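Local coordinates for protein 2-hydroxyethylphosphonate dioxygenase (Streptomyces viridochromogenes, PDB 4YAR) that converts 2-hydroxyethylphosphonate and dioxygen to hydroxymethylphosphonate and formate with a non-heme ferrous iron, a step in bialaphos biosynthesis, at residues P110-P123 against Y184-Y197. The protein carries 1 engineered substitution. Sequence-based numbering, arbitrary orientation.
Sequences PVVLDILCPSDRLP and YSLAGDAPARIVSY. With CD (cadmium ion), chain K.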
# COMPACT_ATOMS: atom_id res chain seq x y z
N PRO A 110 5.17 -9.71 4.45
CA PRO A 110 3.95 -10.11 5.20
C PRO A 110 4.31 -11.08 6.33
O PRO A 110 5.31 -11.78 6.23
CB PRO A 110 3.12 -10.86 4.16
CG PRO A 110 3.57 -10.33 2.85
CD PRO A 110 5.05 -10.00 3.01
N VAL A 111 3.57 -11.04 7.43
CA VAL A 111 3.95 -11.80 8.63
C VAL A 111 2.84 -12.77 9.01
O VAL A 111 1.67 -12.42 8.98
CB VAL A 111 4.19 -10.87 9.84
CG1 VAL A 111 4.52 -11.70 11.10
CG2 VAL A 111 5.35 -9.93 9.59
N VAL A 112 3.22 -13.99 9.33
CA VAL A 112 2.35 -14.93 9.99
C VAL A 112 2.76 -15.04 11.43
O VAL A 112 3.98 -15.14 11.73
CB VAL A 112 2.37 -16.28 9.29
CG1 VAL A 112 1.65 -17.34 10.09
CG2 VAL A 112 1.86 -16.22 7.83
N LEU A 113 1.77 -14.97 12.33
CA LEU A 113 2.01 -15.18 13.76
C LEU A 113 1.29 -16.37 14.36
O LEU A 113 0.09 -16.63 14.12
CB LEU A 113 1.69 -13.98 14.61
CG LEU A 113 2.27 -12.62 14.34
CD1 LEU A 113 1.78 -12.15 13.00
CD2 LEU A 113 1.89 -11.62 15.41
N ASP A 114 2.04 -17.14 15.12
CA ASP A 114 1.45 -18.06 16.09
C ASP A 114 1.02 -17.19 17.30
O ASP A 114 1.81 -16.40 17.80
CB ASP A 114 2.48 -19.04 16.61
CG ASP A 114 2.84 -20.18 15.68
OD1 ASP A 114 2.04 -20.72 15.00
OD2 ASP A 114 4.03 -20.64 15.69
N ILE A 115 -0.24 -17.34 17.74
CA ILE A 115 -0.78 -16.64 18.90
C ILE A 115 -0.63 -17.54 20.12
O ILE A 115 -1.25 -18.63 20.21
CB ILE A 115 -2.27 -16.34 18.66
CG1 ILE A 115 -2.45 -15.56 17.34
CG2 ILE A 115 -2.84 -15.56 19.82
CD1 ILE A 115 -1.63 -14.29 17.18
N LEU A 116 0.32 -17.21 20.97
CA LEU A 116 0.64 -18.10 22.11
C LEU A 116 0.31 -17.62 23.49
O LEU A 116 0.45 -18.38 24.47
CB LEU A 116 2.18 -18.44 22.11
CG LEU A 116 2.76 -18.93 20.78
CD1 LEU A 116 4.26 -18.99 20.82
CD2 LEU A 116 2.16 -20.28 20.48
N CYS A 117 -0.07 -16.37 23.60
CA CYS A 117 -0.54 -15.88 24.86
C CYS A 117 -1.86 -16.56 25.21
O CYS A 117 -2.85 -16.51 24.45
CB CYS A 117 -0.67 -14.35 24.82
SG CYS A 117 -1.28 -13.66 26.41
N PRO A 118 -1.89 -17.25 26.38
CA PRO A 118 -3.07 -18.04 26.72
C PRO A 118 -4.27 -17.15 27.12
O PRO A 118 -4.12 -15.93 27.38
CB PRO A 118 -2.60 -18.92 27.87
CG PRO A 118 -1.52 -18.12 28.49
CD PRO A 118 -0.85 -17.34 27.41
N SER A 119 -5.43 -17.78 27.19
CA SER A 119 -6.70 -17.10 27.39
C SER A 119 -6.76 -16.50 28.75
O SER A 119 -7.50 -15.55 28.95
CB SER A 119 -7.87 -18.07 27.21
OG SER A 119 -7.83 -19.14 28.11
N ASP A 120 -5.95 -17.00 29.71
CA ASP A 120 -6.08 -16.47 31.09
C ASP A 120 -4.98 -15.42 31.38
O ASP A 120 -4.69 -15.09 32.52
CB ASP A 120 -6.06 -17.63 32.10
CG ASP A 120 -4.71 -18.29 32.19
OD1 ASP A 120 -3.87 -18.14 31.27
OD2 ASP A 120 -4.49 -18.98 33.21
N ARG A 121 -4.37 -14.87 30.32
CA ARG A 121 -3.46 -13.79 30.49
C ARG A 121 -3.87 -12.70 29.53
O ARG A 121 -4.00 -12.93 28.31
CB ARG A 121 -2.03 -14.24 30.25
CG ARG A 121 -0.98 -13.13 30.37
CD ARG A 121 0.46 -13.60 30.09
NE ARG A 121 0.81 -14.66 31.03
CZ ARG A 121 1.33 -14.44 32.23
NH1 ARG A 121 1.61 -13.22 32.62
NH2 ARG A 121 1.61 -15.46 33.02
N LEU A 122 -4.01 -11.50 30.04
CA LEU A 122 -4.35 -10.38 29.20
C LEU A 122 -3.08 -10.03 28.36
O LEU A 122 -1.98 -9.93 28.88
CB LEU A 122 -4.77 -9.20 30.08
CG LEU A 122 -5.72 -8.22 29.48
CD1 LEU A 122 -7.08 -8.91 29.40
CD2 LEU A 122 -5.77 -7.01 30.39
N PRO A 123 -3.23 -9.98 27.01
CA PRO A 123 -2.06 -9.87 26.18
C PRO A 123 -1.51 -8.42 26.17
O PRO A 123 -2.19 -7.50 25.79
CB PRO A 123 -2.58 -10.24 24.77
CG PRO A 123 -4.03 -9.93 24.78
CD PRO A 123 -4.47 -10.15 26.23
N TYR A 184 -2.79 -9.80 20.74
CA TYR A 184 -3.73 -10.90 20.62
C TYR A 184 -3.43 -12.00 21.64
O TYR A 184 -2.26 -12.21 21.91
CB TYR A 184 -3.60 -11.52 19.20
CG TYR A 184 -3.80 -10.49 18.11
CD1 TYR A 184 -5.08 -10.12 17.69
CD2 TYR A 184 -2.74 -9.89 17.51
CE1 TYR A 184 -5.26 -9.14 16.70
CE2 TYR A 184 -2.90 -8.93 16.52
CZ TYR A 184 -4.15 -8.56 16.12
OH TYR A 184 -4.28 -7.61 15.14
N SER A 185 -4.47 -12.70 22.13
CA SER A 185 -4.29 -13.91 22.86
C SER A 185 -5.23 -14.95 22.36
O SER A 185 -6.18 -14.60 21.64
CB SER A 185 -4.58 -13.69 24.35
OG SER A 185 -5.86 -13.15 24.56
N LEU A 186 -5.06 -16.19 22.80
CA LEU A 186 -6.01 -17.23 22.46
C LEU A 186 -7.32 -17.02 23.23
O LEU A 186 -7.31 -16.61 24.37
CB LEU A 186 -5.42 -18.60 22.79
CG LEU A 186 -4.17 -18.94 22.05
CD1 LEU A 186 -3.63 -20.28 22.56
CD2 LEU A 186 -4.46 -19.07 20.53
N ALA A 187 -8.45 -17.20 22.57
CA ALA A 187 -9.69 -17.09 23.24
C ALA A 187 -9.95 -18.34 24.12
O ALA A 187 -10.68 -18.26 25.10
CB ALA A 187 -10.81 -16.82 22.25
N GLY A 188 -9.32 -19.47 23.81
CA GLY A 188 -9.49 -20.67 24.64
C GLY A 188 -8.31 -21.54 24.51
O GLY A 188 -7.19 -21.03 24.33
N ASP A 189 -8.57 -22.86 24.45
CA ASP A 189 -7.46 -23.79 24.41
C ASP A 189 -6.89 -24.05 23.02
O ASP A 189 -5.66 -24.30 22.88
CB ASP A 189 -7.87 -25.14 25.03
CG ASP A 189 -8.15 -25.08 26.54
OD1 ASP A 189 -7.29 -24.65 27.35
OD2 ASP A 189 -9.25 -25.53 26.84
N ALA A 190 -7.73 -24.01 22.00
CA ALA A 190 -7.28 -24.32 20.60
C ALA A 190 -6.26 -23.33 20.13
O ALA A 190 -6.39 -22.12 20.41
CB ALA A 190 -8.47 -24.36 19.62
N PRO A 191 -5.20 -23.83 19.46
CA PRO A 191 -4.23 -22.95 18.92
C PRO A 191 -4.75 -22.11 17.73
O PRO A 191 -5.83 -22.37 17.19
CB PRO A 191 -3.07 -23.87 18.58
CG PRO A 191 -3.78 -25.13 18.14
CD PRO A 191 -4.93 -25.24 19.10
N ALA A 192 -4.02 -21.05 17.43
CA ALA A 192 -4.33 -20.14 16.26
C ALA A 192 -3.15 -19.41 15.70
O ALA A 192 -2.13 -19.11 16.41
CB ALA A 192 -5.40 -19.12 16.64
N ARG A 193 -3.29 -19.13 14.39
CA ARG A 193 -2.37 -18.25 13.66
C ARG A 193 -3.11 -17.14 12.98
O ARG A 193 -4.28 -17.29 12.67
CB ARG A 193 -1.57 -19.02 12.59
CG ARG A 193 -0.76 -20.19 13.15
CD ARG A 193 0.16 -20.72 12.07
NE ARG A 193 -0.65 -21.25 10.96
CZ ARG A 193 -0.14 -21.59 9.79
NH1 ARG A 193 1.18 -21.55 9.59
NH2 ARG A 193 -0.94 -22.07 8.87
N ILE A 194 -2.43 -16.00 12.80
CA ILE A 194 -2.98 -14.87 12.01
C ILE A 194 -2.03 -14.48 10.88
O ILE A 194 -0.82 -14.78 10.94
CB ILE A 194 -3.33 -13.61 12.83
CG1 ILE A 194 -2.05 -12.95 13.33
CG2 ILE A 194 -4.28 -13.89 13.99
CD1 ILE A 194 -2.25 -11.76 14.17
N VAL A 195 -2.57 -13.87 9.82
CA VAL A 195 -1.73 -13.06 8.95
C VAL A 195 -1.97 -11.62 9.23
O VAL A 195 -3.15 -11.20 9.32
CB VAL A 195 -2.00 -13.20 7.43
CG1 VAL A 195 -1.15 -12.21 6.64
CG2 VAL A 195 -1.91 -14.60 6.96
N SER A 196 -0.88 -10.85 9.36
CA SER A 196 -0.96 -9.41 9.48
C SER A 196 -0.28 -8.86 8.24
O SER A 196 0.92 -9.09 8.03
CB SER A 196 -0.33 -8.89 10.74
OG SER A 196 -0.44 -7.46 10.82
N TYR A 197 -1.06 -8.18 7.42
CA TYR A 197 -0.63 -7.65 6.14
C TYR A 197 -0.70 -6.10 6.13
O TYR A 197 -1.81 -5.54 6.13
CB TYR A 197 -1.53 -8.15 5.01
CG TYR A 197 -1.05 -7.71 3.64
CD1 TYR A 197 0.03 -8.34 3.04
CD2 TYR A 197 -1.66 -6.68 2.96
CE1 TYR A 197 0.51 -7.94 1.81
CE2 TYR A 197 -1.23 -6.25 1.71
CZ TYR A 197 -0.14 -6.90 1.12
OH TYR A 197 0.29 -6.46 -0.10
CD CD K . -10.11 -25.43 29.05
O HOH W 1 -0.22 -21.85 16.46
O HOH W 2 -1.33 -20.92 18.99
O HOH W 3 -0.20 -14.23 21.64
O HOH W 4 -5.31 -20.64 26.19
O HOH W 5 -6.59 -13.26 27.17
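L113 and I194 form a hydrogen-bonded antiparallel pair. L113 N reaches I194 O at 2.9 Å, and I194 N returns to L113 O. The next hydrogen-bonded pair, V111 with S196, has S196 N on V111 O at 3.0 Å; the reverse bond is weak. I115 N adds an almost straight bond to A192 O (174°). Beyond the strand, L186 N hydrogen-bonds to C117 O at 2.8 Å.

Waters fill in where the chains part. Water 3 joins C117 N to Y184 O, and water 4 joins S119 N to G188 O. Water 5 accepts a hydrogen bond from S185 OG and donates to S119 O and R121 O, tying the P118-R121 type I turn to strand 183-186.

The apolar contact centres on I115. Its CG1 lies beside its backbone N (chi1 -56°), and CD1 lies 4.0 Å from both Y184 CB and I194 CD1. CG2, anti to that N, packs on the S185 backbone and on L186 CD2. I194 CD1 also sits over one face of the Y184 ring, toward its rim. At the far end, P110 CG touches the edge of the Y197 ring at CE1 (4.0 Å).

On the sheet face of V112 and V195, D114 and R193 run side by side without a salt bridge. D114 OD1 touches R193 CG at 3.4 Å, while OD2 is hydrogen-bonded to Y99 OH and N97 ND2. R193 NH2 forms a salt bridge with D383.

Strands 111-115 and 192-198 are adjacent in an antiparallel sheet of the iron-binding beta-barrel, cupin-like domain. S196, paired with V111, binds substrate in a site shared between dimer partners.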